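PDB 2VOS: folylpolyglutamate synthase protein FOLC from Mycobacterium tuberculosis, which probably catalyses the ATP-dependent addition of glutamate to dihydropteroate, giving dihydrofolate, and the successive addition of glutamates to tetrahydrofolate. Local coordinates for residues V78-D83 with A332-G337; T230-G235 with A252-A257; L277-L282 with H300-A305; I289-H294 with A328-V333. All blocks are in the same frame, centred on the assembly; numbering follows the deposited sequence.

How the contacts relate
Contacts 1 and 3 are buried, whereas contacts 2 and 4 are only partly so, each reaching solvent through exposed residues. Helix 296-312, carried by contact 3, is the common neighbour: Met81 of contact 1, Val233 of contact 2, which meets Leu304, and Phe330 of contact 4 all pack against it. Contacts 1 and 4 share Ala332 and Val333, and contacts 3 and 4 use adjacent strands, 274-281 and 284-291, of one antiparallel sheet. Chemistry follows place. Contact 2, at a sheet edge, is backbone hydrogen bonding; contact 3 is apolar toward the strand and polar toward ADP; contact 4 is apolar with one water bridge; contact 1 combines arginine hydrogen bonds with apolar packing of Met81 on Val333.

Contact 1: V78-D83 with A332-G337; sequences VARMVD and AVTSPG
Arg80 meets the loop 332-337 with two parts of one flat group, the edge of its guanidinium on Thr334 and a face on Pro336. Its CG lies anti to the carbonyl carbon, and a bend at chi3 (69°) turns the group across the loop. At the edge, Arg80 NE donates to Thr334 O at 2.9 Å. The oxygen sits close to the guanidinium plane, but the donor stands 55° out of the carbonyl plane, so the bond does not follow a lone pair. Beside it, Arg80 NH2 donates to Thr334 OG1 at 2.8 Å in a nearly straight bond (166°), although the position of that hydroxyl is less certain. Pro336 CD rests 3.2 Å above the plane of the Arg80 guanidinium, offset toward its rim. The next residue, the selenomethionine Met81, crosses Val333 obliquely, Met81 CG lying 3.8 Å from Val333 CG2, while its extended end runs on toward Asn301 of helix 296-312. Helix 75-88 follows the P-loop that holds ADP, and Ser335 OG bonds Ser77 OG of the nucleotide site. Arg80 NH2 has a further acceptor in Gln487 O. Arg80 thus joins loop to helix by two directional N-H...O bonds and one apolar face contact, with the Met81-Val333 packing alongside; the like charge of Arg95 near Arg80 NH1 is probably offset in part by Asp83, its salt-bridge partner.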
loop_
_atom_site.group_PDB
_atom_site.type_symbol
_atom_site.label_atom_id
_atom_site.label_comp_id
_atom_site.label_asym_id
_atom_site.label_seq_id
_atom_site.Cartn_x
_atom_site.Cartn_y
_atom_site.Cartn_z
ATOM N N VAL A 78 -4.229 -4.972 -1.072
ATOM C CA VAL A 78 -5.155 -5.551 -2.069
ATOM C C VAL A 78 -4.373 -5.987 -3.298
ATOM O O VAL A 78 -4.657 -7.056 -3.883
ATOM C CB VAL A 78 -6.310 -4.549 -2.485
ATOM C CG1 VAL A 78 -7.105 -5.123 -3.749
ATOM C CG2 VAL A 78 -7.284 -4.380 -1.283
ATOM N N ALA A 79 -3.388 -5.186 -3.732
ATOM C CA ALA A 79 -2.597 -5.530 -4.929
ATOM C C ALA A 79 -1.926 -6.877 -4.677
ATOM O O ALA A 79 -1.901 -7.735 -5.540
ATOM C CB ALA A 79 -1.532 -4.489 -5.212
ATOM N N ARG A 80 -1.323 -7.033 -3.500
ATOM C CA ARG A 80 -0.623 -8.304 -3.198
ATOM C C ARG A 80 -1.551 -9.521 -3.057
ATOM O O ARG A 80 -1.125 -10.632 -3.395
ATOM C CB ARG A 80 0.215 -8.190 -1.947
ATOM C CG ARG A 80 1.350 -7.079 -2.154
ATOM C CD ARG A 80 2.157 -6.933 -0.843
ATOM N NE ARG A 80 2.998 -8.116 -0.536
ATOM C CZ ARG A 80 4.268 -8.280 -0.928
ATOM N NH1 ARG A 80 4.898 -7.368 -1.668
ATOM N NH2 ARG A 80 4.929 -9.380 -0.591
HETATM N N MSE A 81 -2.778 -9.309 -2.565
HETATM C CA MSE A 81 -3.811 -10.337 -2.496
HETATM C C MSE A 81 -4.279 -10.761 -3.903
HETATM O O MSE A 81 -4.341 -11.946 -4.188
HETATM C CB MSE A 81 -5.013 -9.844 -1.704
HETATM C CG MSE A 81 -4.691 -9.870 -0.194
HETATM SE SE MSE A 81 -6.073 -8.813 0.684
HETATM C CE MSE A 81 -5.524 -9.008 2.510
ATOM N N VAL A 82 -4.588 -9.796 -4.760
ATOM C CA VAL A 82 -4.867 -10.072 -6.174
ATOM C C VAL A 82 -3.757 -10.887 -6.812
ATOM O O VAL A 82 -4.030 -11.872 -7.475
ATOM C CB VAL A 82 -5.077 -8.730 -6.959
ATOM C CG1 VAL A 82 -5.092 -8.933 -8.480
ATOM C CG2 VAL A 82 -6.343 -8.001 -6.453
ATOM N N ASP A 83 -2.491 -10.480 -6.640
ATOM C CA ASP A 83 -1.359 -11.227 -7.172
ATOM C C ASP A 83 -1.380 -12.681 -6.641
ATOM O O ASP A 83 -1.270 -13.696 -7.393
ATOM C CB ASP A 83 -0.063 -10.497 -6.743
ATOM C CG ASP A 83 1.173 -11.014 -7.470
ATOM O OD1 ASP A 83 1.084 -12.130 -8.054
ATOM O OD2 ASP A 83 2.236 -10.324 -7.438
ATOM N N ALA A 332 -1.233 -17.821 0.975
ATOM C CA ALA A 332 0.125 -17.438 0.613
ATOM C C ALA A 332 0.355 -15.909 0.678
ATOM O O ALA A 332 1.465 -15.459 0.412
ATOM C CB ALA A 332 0.426 -17.915 -0.805
ATOM N N VAL A 333 -0.669 -15.125 1.034
ATOM C CA VAL A 333 -0.529 -13.652 1.016
ATOM C C VAL A 333 0.512 -13.203 2.016
ATOM O O VAL A 333 0.475 -13.672 3.158
ATOM C CB VAL A 333 -1.876 -12.985 1.479
ATOM C CG1 VAL A 333 -1.688 -11.489 1.791
ATOM C CG2 VAL A 333 -2.915 -13.203 0.382
ATOM N N THR A 334 1.354 -12.234 1.636
ATOM C CA THR A 334 2.158 -11.474 2.642
ATOM C C THR A 334 1.845 -10.006 2.422
ATOM O O THR A 334 1.372 -9.598 1.325
ATOM C CB THR A 334 3.666 -11.693 2.523
ATOM O OG1 THR A 334 4.045 -11.344 1.188
ATOM C CG2 THR A 334 4.031 -13.157 2.770
ATOM N N SER A 335 1.993 -9.193 3.472
ATOM C CA SER A 335 1.935 -7.730 3.255
ATOM C C SER A 335 2.982 -7.100 4.206
ATOM O O SER A 335 2.676 -6.713 5.315
ATOM C CB SER A 335 0.534 -7.187 3.507
ATOM O OG SER A 335 0.441 -5.829 3.019
ATOM N N PRO A 336 4.236 -7.080 3.774
ATOM C CA PRO A 336 5.332 -6.645 4.598
ATOM C C PRO A 336 5.052 -5.235 5.107
ATOM O O PRO A 336 4.473 -4.418 4.412
ATOM C CB PRO A 336 6.532 -6.626 3.681
ATOM C CG PRO A 336 6.073 -7.355 2.338
ATOM C CD PRO A 336 4.611 -7.470 2.387
ATOM N N GLY A 337 5.420 -5.009 6.352
ATOM C CA GLY A 337 5.233 -3.692 6.974
ATOM C C GLY A 337 3.796 -3.337 7.236
ATOM O O GLY A 337 3.544 -2.189 7.582
#

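Contact 2: T230-G235 with A252-A257; sequences TVAVIG and ADASVA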
loop_
_atom_site.group_PDB
_atom_site.type_symbol
_atom_site.label_atom_id
_atom_site.label_comp_id
_atom_site.label_asym_id
_atom_site.label_seq_id
_atom_site.Cartn_x
_atom_site.Cartn_y
_atom_site.Cartn_z
ATOM N N THR A 230 -15.811 -2.418 -18.799
ATOM C CA THR A 230 -14.942 -2.329 -17.628
ATOM C C THR A 230 -15.763 -2.703 -16.406
ATOM O O THR A 230 -16.987 -2.498 -16.383
ATOM C CB THR A 230 -14.353 -0.904 -17.491
ATOM O OG1 THR A 230 -13.475 -0.655 -18.601
ATOM C CG2 THR A 230 -13.532 -0.732 -16.172
ATOM N N VAL A 231 -15.125 -3.289 -15.405
ATOM C CA VAL A 231 -15.825 -3.570 -14.156
ATOM C C VAL A 231 -15.161 -2.743 -13.082
ATOM O O VAL A 231 -13.949 -2.839 -12.949
ATOM C CB VAL A 231 -15.678 -5.051 -13.754
ATOM C CG1 VAL A 231 -16.378 -5.305 -12.470
ATOM C CG2 VAL A 231 -16.230 -5.961 -14.816
ATOM N N ALA A 232 -15.938 -1.975 -12.314
ATOM C CA ALA A 232 -15.449 -1.252 -11.158
ATOM C C ALA A 232 -15.849 -2.054 -9.915
ATOM O O ALA A 232 -17.041 -2.361 -9.687
ATOM C CB ALA A 232 -16.080 0.164 -11.078
ATOM N N VAL A 233 -14.861 -2.415 -9.125
ATOM C CA VAL A 233 -15.091 -3.186 -7.911
ATOM C C VAL A 233 -14.771 -2.295 -6.708
ATOM O O VAL A 233 -13.650 -1.864 -6.537
ATOM C CB VAL A 233 -14.174 -4.426 -7.868
ATOM C CG1 VAL A 233 -14.569 -5.331 -6.704
ATOM C CG2 VAL A 233 -14.312 -5.199 -9.189
ATOM N N ILE A 234 -15.759 -2.031 -5.873
ATOM C CA ILE A 234 -15.618 -0.958 -4.938
ATOM C C ILE A 234 -15.735 -1.438 -3.494
ATOM O O ILE A 234 -16.704 -2.132 -3.129
ATOM C CB ILE A 234 -16.722 0.078 -5.224
ATOM C CG1 ILE A 234 -16.540 0.614 -6.643
ATOM C CG2 ILE A 234 -16.544 1.257 -4.301
ATOM C CD1 ILE A 234 -17.714 1.559 -7.110
ATOM N N GLY A 235 -14.754 -1.081 -2.669
ATOM C CA GLY A 235 -14.804 -1.433 -1.258
ATOM C C GLY A 235 -15.792 -0.525 -0.505
ATOM O O GLY A 235 -16.520 0.273 -1.115
ATOM N N ALA A 252 -18.299 5.855 -17.542
ATOM C CA ALA A 252 -17.400 4.882 -18.199
ATOM C C ALA A 252 -18.089 3.627 -18.755
ATOM O O ALA A 252 -17.406 2.686 -19.246
ATOM C CB ALA A 252 -16.214 4.455 -17.230
ATOM N N ASP A 253 -19.424 3.578 -18.672
ATOM C CA ASP A 253 -20.137 2.342 -19.017
ATOM C C ASP A 253 -19.683 1.138 -18.189
ATOM O O ASP A 253 -19.627 0.008 -18.696
ATOM C CB ASP A 253 -19.835 2.003 -20.459
ATOM C CG ASP A 253 -21.019 2.150 -21.334
ATOM O OD1 ASP A 253 -21.039 3.109 -22.146
ATOM O OD2 ASP A 253 -21.931 1.305 -21.182
ATOM N N ALA A 254 -19.313 1.362 -16.939
ATOM C CA ALA A 254 -18.704 0.276 -16.180
ATOM C C ALA A 254 -19.761 -0.522 -15.409
ATOM O O ALA A 254 -20.673 0.073 -14.863
ATOM C CB ALA A 254 -17.616 0.869 -15.222
ATOM N N SER A 255 -19.644 -1.856 -15.371
ATOM C CA SER A 255 -20.427 -2.676 -14.436
ATOM C C SER A 255 -19.877 -2.467 -13.035
ATOM O O SER A 255 -18.662 -2.377 -12.878
ATOM C CB SER A 255 -20.250 -4.147 -14.751
ATOM O OG SER A 255 -20.676 -4.418 -16.061
ATOM N N VAL A 256 -20.723 -2.447 -12.020
ATOM C CA VAL A 256 -20.243 -2.176 -10.703
ATOM C C VAL A 256 -20.517 -3.327 -9.746
ATOM O O VAL A 256 -21.596 -3.897 -9.774
ATOM C CB VAL A 256 -20.893 -0.915 -10.143
ATOM C CG1 VAL A 256 -20.498 -0.772 -8.689
ATOM C CG2 VAL A 256 -20.454 0.347 -10.960
ATOM N N ALA A 257 -19.540 -3.663 -8.905
ATOM C CA ALA A 257 -19.729 -4.621 -7.817
ATOM C C ALA A 257 -19.324 -3.869 -6.553
ATOM O O ALA A 257 -18.201 -3.331 -6.482
ATOM C CB ALA A 257 -18.791 -5.838 -8.040
HETATM O O HOH W 1 -16.717 -0.108 -20.341
#
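Four backbone hydrogen bonds join Thr230-Ile234 to Ser255-Ala257, alternating in direction as parallel strands require. Ser255 N gives the first to Thr230 O, 2.9 Å away and the most bent of the set (141° at the hydrogen). Ala232 then bonds both ways: Ala232 N donates to Ser255 O at 2.8 Å, and Ala232 O accepts from Ala257 N at 2.9 Å. Ile234 N closes the series on Ala257 O at 2.8 Å. All four donors approach nearly along the C=O axis. The same carbonyl oxygens also take CA-H...O contacts, such as Val231 CA to Ser255 O at 3.3 Å. These strands are the two ends of a beta-alpha-beta crossover through helix 239-251, and strand 255-258 is outermost on its side of the eight-stranded sheet of this P-loop NTPase-like domain. On the face bearing Ala232 and Val256, Ile234 CD1 crosses obliquely to reach Val256 CG1 at 4.0 Å, and helix 239-251 packs there through Leu245 and Ser249. The face of Val231 and Val233 is turned to helix 296-312 instead. Before the strand, Asp253 ends the helix in a Schellman motif, and its carboxylate makes a salt bridge with Arg222. A water links the two segments, accepting from Thr230 N at 2.9 Å and within donating distance of Ala252 O (3.1 Å). Thr230 OG1 is held by Thr221 O, and strand 191-194 bonds the other edge of Val231 and Val233.

Contact 3: L277-L282 with H300-A305; sequences LQLQGL and HNAVLA. With ADP (adenosine-5'-diphosphate), chain B.
Helix 296-312 packs on strand 274-281, the middle strand of a three-stranded antiparallel sheet, and presents Asn301 to the adenine of bound ADP. The axes of strand 277-281 and helix 300-305 approach to 8.8 Å and run at 37° to each other. Leu277 and Leu279, alternate residues of the strand, both point at the helix, each with CG anti to its carbonyl carbon. Leu277 CD1 touches Ala302 CB at 4.0 Å. Leu279 crosses Val303 obliquely: Leu279 CD2 lies 3.9 Å from Val303 CB, while Leu279 CD1 lies 4.1 Å from Val303 CA. Val303 has CG1 in the crowded position between N and carbonyl carbon (chi1 70°), which sends Val303 CG2 away from its N to touch Gln280 O at 3.7 Å. No hydrogen bond crosses this interface, so it is a strand-to-helix apolar packing in the Mur ligase middle domain. Asn301 works toward the nucleotide instead. Asn301 OD1 accepts from ADP N6 at 2.9 Å, and Asn301 ND2 donates to ADP N7 at 3.0 Å in an almost straight bond (172°). The amide thereby reads the Hoogsteen edge of adenine with a matched donor and acceptor pair, which fixes which end is oxygen. Gln298 OE1 takes a second bond from Asn301 ND2, and Val78 and Met81 of the P-loop helix pack on the Asn301 side chain, while Thr76, Lys75 and Arg338 bind ADP elsewhere.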
loop_
_atom_site.group_PDB
_atom_site.type_symbol
_atom_site.label_atom_id
_atom_site.label_comp_id
_atom_site.label_asym_id
_atom_site.label_seq_id
_atom_site.Cartn_x
_atom_site.Cartn_y
_atom_site.Cartn_z
ATOM N N LEU A 277 -11.783 -16.711 7.474
ATOM C CA LEU A 277 -12.890 -15.975 6.869
ATOM C C LEU A 277 -13.886 -16.858 6.140
ATOM O O LEU A 277 -13.534 -17.879 5.552
ATOM C CB LEU A 277 -12.313 -14.944 5.832
ATOM C CG LEU A 277 -11.160 -14.081 6.379
ATOM C CD1 LEU A 277 -10.550 -13.177 5.229
ATOM C CD2 LEU A 277 -11.645 -13.229 7.502
ATOM N N GLN A 278 -15.127 -16.411 6.105
ATOM C CA GLN A 278 -16.064 -16.923 5.145
ATOM C C GLN A 278 -16.506 -15.736 4.300
ATOM O O GLN A 278 -17.063 -14.758 4.839
ATOM C CB GLN A 278 -17.318 -17.509 5.860
ATOM C CG GLN A 278 -18.251 -18.121 4.837
ATOM C CD GLN A 278 -19.449 -18.791 5.478
ATOM O OE1 GLN A 278 -20.242 -18.133 6.181
ATOM N NE2 GLN A 278 -19.602 -20.114 5.217
ATOM N N LEU A 279 -16.270 -15.814 2.989
ATOM C CA LEU A 279 -16.519 -14.678 2.099
ATOM C C LEU A 279 -17.602 -14.990 1.068
ATOM O O LEU A 279 -17.555 -16.024 0.400
ATOM C CB LEU A 279 -15.228 -14.308 1.371
ATOM C CG LEU A 279 -13.989 -13.971 2.230
ATOM C CD1 LEU A 279 -12.694 -13.672 1.347
ATOM C CD2 LEU A 279 -14.237 -12.776 3.148
ATOM N N GLN A 280 -18.531 -14.066 0.901
ATOM C CA GLN A 280 -19.377 -14.100 -0.280
ATOM C C GLN A 280 -18.744 -13.285 -1.422
ATOM O O GLN A 280 -18.596 -12.048 -1.313
ATOM C CB GLN A 280 -20.752 -13.563 0.042
ATOM C CG GLN A 280 -21.685 -13.629 -1.182
ATOM C CD GLN A 280 -23.080 -13.667 -0.742
ATOM O OE1 GLN A 280 -23.434 -14.457 0.135
ATOM N NE2 GLN A 280 -23.916 -12.799 -1.322
ATOM N N GLY A 281 -18.299 -13.976 -2.462
ATOM C CA GLY A 281 -17.739 -13.338 -3.630
ATOM C C GLY A 281 -18.823 -13.209 -4.688
ATOM O O GLY A 281 -20.013 -13.577 -4.451
ATOM N N LEU A 282 -18.433 -12.789 -5.892
ATOM C CA LEU A 282 -19.415 -12.674 -7.002
ATOM C C LEU A 282 -19.989 -14.040 -7.464
ATOM O O LEU A 282 -21.112 -14.101 -7.938
ATOM C CB LEU A 282 -18.771 -11.990 -8.199
ATOM C CG LEU A 282 -18.092 -10.663 -7.900
ATOM C CD1 LEU A 282 -17.556 -10.142 -9.175
ATOM C CD2 LEU A 282 -19.140 -9.658 -7.331
ATOM N N HIS A 300 -11.561 -7.118 4.874
ATOM C CA HIS A 300 -12.276 -6.318 3.864
ATOM C C HIS A 300 -11.452 -6.193 2.593
ATOM O O HIS A 300 -11.998 -6.243 1.481
ATOM C CB HIS A 300 -12.634 -4.918 4.448
ATOM C CG HIS A 300 -13.734 -5.013 5.451
ATOM N ND1 HIS A 300 -15.008 -5.434 5.106
ATOM C CD2 HIS A 300 -13.742 -4.853 6.795
ATOM C CE1 HIS A 300 -15.751 -5.529 6.196
ATOM N NE2 HIS A 300 -15.006 -5.189 7.234
ATOM N N ASN A 301 -10.140 -6.018 2.759
ATOM C CA ASN A 301 -9.215 -6.022 1.629
ATOM C C ASN A 301 -9.281 -7.401 0.937
ATOM O O ASN A 301 -9.312 -7.458 -0.281
ATOM C CB ASN A 301 -7.747 -5.801 2.067
ATOM C CG ASN A 301 -7.530 -4.383 2.608
ATOM O OD1 ASN A 301 -8.365 -3.501 2.376
ATOM N ND2 ASN A 301 -6.412 -4.158 3.286
ATOM N N ALA A 302 -9.302 -8.485 1.707
ATOM C CA ALA A 302 -9.456 -9.820 1.091
ATOM C C ALA A 302 -10.674 -9.979 0.227
ATOM O O ALA A 302 -10.596 -10.442 -0.912
ATOM C CB ALA A 302 -9.436 -10.906 2.160
ATOM N N VAL A 303 -11.853 -9.614 0.715
ATOM C CA VAL A 303 -13.018 -9.894 -0.119
ATOM C C VAL A 303 -13.014 -8.941 -1.328
ATOM O O VAL A 303 -13.501 -9.276 -2.398
ATOM C CB VAL A 303 -14.349 -9.707 0.667
ATOM C CG1 VAL A 303 -14.601 -8.225 0.969
ATOM C CG2 VAL A 303 -15.509 -10.326 -0.100
ATOM N N LEU A 304 -12.434 -7.754 -1.169
ATOM C CA LEU A 304 -12.329 -6.858 -2.307
ATOM C C LEU A 304 -11.412 -7.453 -3.396
ATOM O O LEU A 304 -11.708 -7.357 -4.589
ATOM C CB LEU A 304 -11.744 -5.507 -1.828
ATOM C CG LEU A 304 -11.675 -4.425 -2.895
ATOM C CD1 LEU A 304 -13.098 -4.149 -3.461
ATOM C CD2 LEU A 304 -11.128 -3.092 -2.201
ATOM N N ALA A 305 -10.260 -8.013 -2.970
ATOM C CA ALA A 305 -9.319 -8.679 -3.879
ATOM C C ALA A 305 -9.990 -9.888 -4.561
ATOM O O ALA A 305 -9.808 -10.155 -5.783
ATOM C CB ALA A 305 -8.089 -9.132 -3.109
HETATM P PB ADP B . -1.980 1.828 0.569
HETATM O O1B ADP B . -1.204 1.072 -0.477
HETATM O O2B ADP B . -1.186 2.935 1.204
HETATM O O3B ADP B . -3.376 2.230 0.201
HETATM P PA ADP B . -1.482 -0.458 2.390
HETATM O O1A ADP B . 0.004 -0.216 2.169
HETATM O O2A ADP B . -2.165 -1.812 2.292
HETATM O O3A ADP B . -2.354 0.767 1.743
HETATM O "O5'" ADP B . -1.660 -0.079 3.960
HETATM C "C5'" ADP B . -1.068 1.060 4.603
HETATM C "C4'" ADP B . -1.583 1.027 6.059
HETATM O "O4'" ADP B . -3.021 1.247 6.054
HETATM C "C3'" ADP B . -1.477 -0.338 6.735
HETATM O "O3'" ADP B . -0.339 -0.406 7.570
HETATM C "C2'" ADP B . -2.648 -0.502 7.662
HETATM O "O2'" ADP B . -2.356 0.299 8.858
HETATM C "C1'" ADP B . -3.685 0.352 6.980
HETATM N N9 ADP B . -4.681 -0.355 6.125
HETATM C C8 ADP B . -4.519 -1.229 5.076
HETATM N N7 ADP B . -5.740 -1.563 4.561
HETATM C C5 ADP B . -6.667 -0.806 5.218
HETATM C C6 ADP B . -8.122 -0.619 5.164
HETATM N N6 ADP B . -8.875 -1.309 4.282
HETATM N N1 ADP B . -8.651 0.218 6.064
HETATM C C2 ADP B . -7.971 0.902 7.020
HETATM N N3 ADP B . -6.619 0.814 7.124
HETATM C C4 ADP B . -5.971 -0.033 6.258
#

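Contact 4: I289-H294 with A328-V333; sequences IYLPLH and AGFAAV
Two hydrogen bonds grip the water between Pro292 and Val333, and it donates both: to Pro292 O at 2.9 Å and to Val333 O at 3.1 Å. The carbonyls belong to opposite segments, so the water is a bridge where no direct hydrogen bond crosses. Pro292 sits at the centre of an inverse gamma turn, closed by a weak bond from Leu293 N to Leu291 O, and this turn ends strand 284-291. The Pro292 ring lies against the end of helix 323-331 and the residues after it, Pro292 CD 3.3 Å from Phe330 O and Pro292 CG 3.4 Å from Val333 O. Val333 N is bonded back to Phe330 O. Through Phe330 the helix end packs on an edge strand of the three-stranded sheet: Ile289 CG2, anti to its backbone N, comes obliquely to the ring at Phe330 CD2, 3.6 Å away, and Leu291 CD1 meets Phe330 CD1 at 3.9 Å, the two side chains crossing obliquely. Leu291 CD1 also reaches the CB of Val333. Leu293 crosses Val333 at about a right angle, Leu293 CD1 being 3.6 Å from Val333 CG1. Phe330 also touches Ala302 and Leu306 of helix 296-312 and Leu85 of helix 75-88.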
loop_
_atom_site.group_PDB
_atom_site.type_symbol
_atom_site.label_atom_id
_atom_site.label_comp_id
_atom_site.label_asym_id
_atom_site.label_seq_id
_atom_site.Cartn_x
_atom_site.Cartn_y
_atom_site.Cartn_z
ATOM N N ILE A 289 -11.350 -19.792 4.678
ATOM C CA ILE A 289 -10.221 -19.081 4.166
ATOM C C ILE A 289 -9.312 -18.659 5.332
ATOM O O ILE A 289 -9.719 -17.834 6.164
ATOM C CB ILE A 289 -10.662 -17.870 3.397
ATOM C CG1 ILE A 289 -11.357 -18.333 2.112
ATOM C CG2 ILE A 289 -9.417 -17.008 3.020
ATOM C CD1 ILE A 289 -12.151 -17.241 1.436
ATOM N N TYR A 290 -8.111 -19.225 5.398
ATOM C CA TYR A 290 -7.144 -18.752 6.366
ATOM C C TYR A 290 -6.322 -17.640 5.753
ATOM O O TYR A 290 -5.715 -17.828 4.680
ATOM C CB TYR A 290 -6.253 -19.901 6.871
ATOM C CG TYR A 290 -5.149 -19.370 7.794
ATOM C CD1 TYR A 290 -5.421 -19.003 9.115
ATOM C CD2 TYR A 290 -3.837 -19.241 7.345
ATOM C CE1 TYR A 290 -4.403 -18.510 9.975
ATOM C CE2 TYR A 290 -2.782 -18.715 8.215
ATOM C CZ TYR A 290 -3.102 -18.350 9.508
ATOM O OH TYR A 290 -2.120 -17.889 10.384
ATOM N N LEU A 291 -6.325 -16.465 6.399
ATOM C CA LEU A 291 -5.518 -15.346 5.892
ATOM C C LEU A 291 -4.453 -15.058 6.951
ATOM O O LEU A 291 -4.819 -14.736 8.092
ATOM C CB LEU A 291 -6.426 -14.122 5.732
ATOM C CG LEU A 291 -5.691 -12.874 5.201
ATOM C CD1 LEU A 291 -5.305 -13.057 3.732
ATOM C CD2 LEU A 291 -6.596 -11.676 5.360
ATOM N N PRO A 292 -3.154 -15.215 6.621
ATOM C CA PRO A 292 -2.167 -14.995 7.687
ATOM C C PRO A 292 -1.833 -13.472 7.941
ATOM O O PRO A 292 -0.655 -13.085 7.939
ATOM C CB PRO A 292 -0.937 -15.742 7.188
ATOM C CG PRO A 292 -0.988 -15.523 5.639
ATOM C CD PRO A 292 -2.531 -15.553 5.332
ATOM N N LEU A 293 -2.855 -12.629 8.124
ATOM C CA LEU A 293 -2.629 -11.212 8.379
ATOM C C LEU A 293 -3.616 -10.850 9.494
ATOM O O LEU A 293 -4.729 -11.418 9.578
ATOM C CB LEU A 293 -2.979 -10.347 7.134
ATOM C CG LEU A 293 -2.152 -10.560 5.877
ATOM C CD1 LEU A 293 -2.672 -9.669 4.750
ATOM C CD2 LEU A 293 -0.657 -10.247 6.197
ATOM N N HIS A 294 -3.230 -9.884 10.304
ATOM C CA HIS A 294 -4.025 -9.440 11.403
ATOM C C HIS A 294 -4.869 -8.245 10.947
ATOM O O HIS A 294 -4.457 -7.445 10.117
ATOM C CB HIS A 294 -3.110 -8.999 12.557
ATOM C CG HIS A 294 -2.144 -10.045 13.031
ATOM N ND1 HIS A 294 -2.545 -11.222 13.634
ATOM C CD2 HIS A 294 -0.783 -10.059 13.032
ATOM C CE1 HIS A 294 -1.469 -11.935 13.938
ATOM N NE2 HIS A 294 -0.393 -11.248 13.591
ATOM N N ALA A 328 -5.779 -21.424 -1.186
ATOM C CA ALA A 328 -4.288 -21.434 -1.355
ATOM C C ALA A 328 -3.711 -20.029 -1.628
ATOM O O ALA A 328 -2.633 -19.697 -1.101
ATOM C CB ALA A 328 -3.851 -22.462 -2.435
ATOM N N GLY A 329 -4.395 -19.191 -2.428
ATOM C CA GLY A 329 -3.886 -17.863 -2.715
ATOM C C GLY A 329 -3.884 -16.994 -1.475
ATOM O O GLY A 329 -2.883 -16.329 -1.144
ATOM N N PHE A 330 -4.987 -17.028 -0.739
ATOM C CA PHE A 330 -5.041 -16.237 0.509
ATOM C C PHE A 330 -4.032 -16.699 1.551
ATOM O O PHE A 330 -3.396 -15.864 2.195
ATOM C CB PHE A 330 -6.459 -16.241 1.085
ATOM C CG PHE A 330 -7.340 -15.235 0.422
ATOM C CD1 PHE A 330 -6.945 -13.913 0.351
ATOM C CD2 PHE A 330 -8.569 -15.624 -0.160
ATOM C CE1 PHE A 330 -7.744 -12.946 -0.296
ATOM C CE2 PHE A 330 -9.413 -14.658 -0.767
ATOM C CZ PHE A 330 -9.005 -13.319 -0.791
ATOM N N ALA A 331 -3.831 -18.021 1.662
ATOM C CA ALA A 331 -2.885 -18.535 2.592
ATOM C C ALA A 331 -1.487 -18.113 2.243
ATOM O O ALA A 331 -0.618 -18.069 3.128
ATOM C CB ALA A 331 -2.958 -20.056 2.679
ATOM N N ALA A 332 -1.233 -17.821 0.975
ATOM C CA ALA A 332 0.125 -17.438 0.613
ATOM C C ALA A 332 0.355 -15.909 0.678
ATOM O O ALA A 332 1.465 -15.459 0.412
ATOM C CB ALA A 332 0.426 -17.915 -0.805
ATOM N N VAL A 333 -0.669 -15.125 1.034
ATOM C CA VAL A 333 -0.529 -13.652 1.016
ATOM C C VAL A 333 0.512 -13.203 2.016
ATOM O O VAL A 333 0.475 -13.672 3.158
ATOM C CB VAL A 333 -1.876 -12.985 1.479
ATOM C CG1 VAL A 333 -1.688 -11.489 1.791
ATOM C CG2 VAL A 333 -2.915 -13.203 0.382
HETATM O O HOH W 2 1.479 -12.874 5.987
#